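Ribokinase, putative (Burkholderia thailandensis, PDB 3B1N) is a nucleoside kinase of the ribokinase (pfkB) family that binds ADP and the nucleoside analogue mizoribine and probably phosphorylates nucleosides. Local coordinates at residues G68-A72 with V73-P77. Numbering follows the deposited sequence.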
ATOM      1  N   GLY B  68       5.011 -12.231  22.057  1.00 10.34           N
ATOM      2  CA  GLY B  68       4.677 -10.929  21.445  1.00 10.20           C
ATOM      3  C   GLY B  68       3.637 -10.228  22.267  1.00 10.90           C
ATOM      4  O   GLY B  68       3.089 -10.799  23.247  1.00 11.25           O
ATOM      5  N   THR B  69       3.324  -8.989  21.871  1.00 10.83           N
ATOM      6  CA  THR B  69       2.320  -8.203  22.570  1.00 11.76           C
ATOM      7  C   THR B  69       1.101  -7.908  21.689  1.00 11.10           C
ATOM      8  O   THR B  69       1.261  -7.635  20.480  1.00 13.66           O
ATOM      9  CB  THR B  69       2.950  -6.848  23.053  1.00 12.05           C
ATOM     10  OG1 THR B  69       3.744  -6.300  21.994  1.00 13.55           O
ATOM     11  CG2 THR B  69       3.890  -7.107  24.219  1.00 13.56           C
ATOM     12  N   LEU B  70      -0.077  -8.004  22.305  1.00  9.37           N
ATOM     13  CA  LEU B  70      -1.389  -7.641  21.724  1.00 10.57           C
ATOM     14  C   LEU B  70      -2.017  -6.504  22.538  1.00 10.63           C
ATOM     15  O   LEU B  70      -1.555  -6.203  23.659  1.00 12.34           O
ATOM     16  CB  LEU B  70      -2.367  -8.824  21.732  1.00 10.39           C
ATOM     17  CG  LEU B  70      -2.059  -9.864  20.646  1.00  9.30           C
ATOM     18  CD1 LEU B  70      -2.919 -11.121  21.004  1.00 11.26           C
ATOM     19  CD2 LEU B  70      -2.423  -9.300  19.273  1.00 11.35           C
ATOM     20  N   GLY B  71      -3.018  -5.847  21.961  1.00 11.26           N
ATOM     21  CA  GLY B  71      -3.701  -4.730  22.678  1.00 11.90           C
ATOM     22  C   GLY B  71      -5.066  -5.210  23.146  1.00 11.77           C
ATOM     23  O   GLY B  71      -5.797  -5.802  22.357  1.00 11.68           O
ATOM     24  N   ALA B  72      -5.432  -4.954  24.402  1.00 12.46           N
ATOM     25  CA  ALA B  72      -6.707  -5.436  24.935  1.00 12.75           C
ATOM     26  C   ALA B  72      -7.948  -5.038  24.179  1.00 13.78           C
ATOM     27  O   ALA B  72      -8.955  -5.751  24.220  1.00 14.36           O
ATOM     28  CB  ALA B  72      -6.855  -5.019  26.408  1.00 14.37           C
ATOM     29  N   VAL B  73      -7.934  -3.890  23.504  1.00 13.32           N
ATOM     30  CA  VAL B  73      -9.142  -3.434  22.865  1.00 14.81           C
ATOM     31  C   VAL B  73      -9.617  -4.448  21.854  1.00 13.92           C
ATOM     32  O   VAL B  73     -10.823  -4.638  21.695  1.00 15.74           O
ATOM     33  CB  VAL B  73      -8.949  -2.047  22.182  1.00 14.87           C
ATOM     34  CG1 VAL B  73     -10.226  -1.607  21.354  1.00 16.42           C
ATOM     35  CG2 VAL B  73      -8.619  -1.016  23.212  1.00 16.25           C
ATOM     36  N   ASP B  74      -8.676  -5.070  21.120  1.00 13.14           N
ATOM     37  CA  ASP B  74      -9.102  -5.963  20.039  1.00 12.51           C
ATOM     38  C   ASP B  74      -8.323  -7.267  20.013  1.00 12.20           C
ATOM     39  O   ASP B  74      -8.387  -7.970  19.033  1.00 13.32           O
ATOM     40  CB  ASP B  74      -9.050  -5.238  18.698  1.00 14.08           C
ATOM     41  CG  ASP B  74      -7.693  -4.695  18.388  1.00 14.53           C
ATOM     42  OD1 ASP B  74      -6.755  -4.907  19.193  1.00 14.55           O
ATOM     43  OD2 ASP B  74      -7.578  -4.030  17.316  1.00 19.86           O
ATOM     44  N   ALA B  75      -7.697  -7.615  21.135  1.00 11.50           N
ATOM     45  CA  ALA B  75      -6.943  -8.893  21.226  1.00 11.33           C
ATOM     46  C   ALA B  75      -7.828 -10.137  21.204  1.00 10.85           C
ATOM     47  O   ALA B  75      -7.328 -11.207  20.790  1.00 10.22           O
ATOM     48  CB  ALA B  75      -6.098  -8.937  22.445  1.00 11.51           C
ATOM     49  N   GLN B  76      -9.075 -10.052  21.651  1.00 11.82           N
ATOM     50  CA  GLN B  76      -9.820 -11.299  21.954  1.00 11.51           C
ATOM     51  C   GLN B  76      -9.966 -12.285  20.796  1.00 11.94           C
ATOM     52  O   GLN B  76      -9.760 -13.498  21.033  1.00 11.96           O
ATOM     53  CB  GLN B  76     -11.207 -10.987  22.564  1.00 12.57           C
ATOM     54  CG  GLN B  76     -11.781 -12.191  23.401  1.00 14.80           C
ATOM     55  CD  GLN B  76     -10.910 -12.516  24.612  1.00 17.11           C
ATOM     56  OE1 GLN B  76     -10.678 -11.631  25.461  1.00 20.63           O
ATOM     57  NE2 GLN B  76     -10.448 -13.762  24.732  1.00 20.06           N
ATOM     58  N   PRO B  77     -10.246 -11.811  19.579  1.00 11.83           N
ATOM     59  CA  PRO B  77     -10.347 -12.808  18.494  1.00 11.69           C
ATOM     60  C   PRO B  77      -9.065 -13.597  18.299  1.00 12.09           C
ATOM     61  O   PRO B  77      -9.111 -14.805  17.982  1.00 11.80           O
ATOM     62  CB  PRO B  77     -10.691 -11.962  17.259  1.00 12.93           C
ATOM     63  CG  PRO B  77     -11.509 -10.824  17.887  1.00 13.84           C
ATOM     64  CD  PRO B  77     -10.746 -10.485  19.148  1.00 13.17           C
TER
HETATM   65  O   HOH W   1     -10.734  -7.643  22.516  1.00 22.45           O
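Gly71 ends the first strand of a beta-alpha-beta unit in this Rossmann-like kinase fold, and its carbonyl oxygen accepts the hydrogen bond that closes the turn leading into helix 76-85. Asp74 N donates to Gly71 O over 3.2 Å, a bond from three residues on that makes this a beta turn; the donor stands above the carbonyl plane, 42° out of it. Ala75 N lies 2.9 Å from the same Gly71 O, but its N-H points so obliquely, at 115°, that the bond is weak. Ala72 and Val73, at the corners, both have the helix-like backbone angles that make the turn, and Val73 rests on Tyr99. A water joins Ala72 O, to which it donates, to Gln76 N, from which it accepts.

Just past the turn the chain has doubled back, and Ala75 CB packs 3.8 Å from Leu70 CB. Because Ala75 CB also lies 3.2 Å from Gly71 O, this tight, buried place suits a side chain as short as a methyl. Asp74 has CG between its backbone N and carbonyl carbon (chi1 57°), which turns the carboxylate back beside the strand end, where Gly71 has no side chain to crowd it. There OD1 is hydrogen-bonded to Ser100 OG, which also bonds Gly71 N, while OD2 forms a salt bridge with Arg44.

On the strand side of the turn, Leu70 packs against Tyr78 and Leu79 of helix 76-85 and Val92 of strand 88-95, the parallel neighbour, outermost in this chain's sheet, to which Leu70 and Ala72 are also tied by backbone hydrogen bonds.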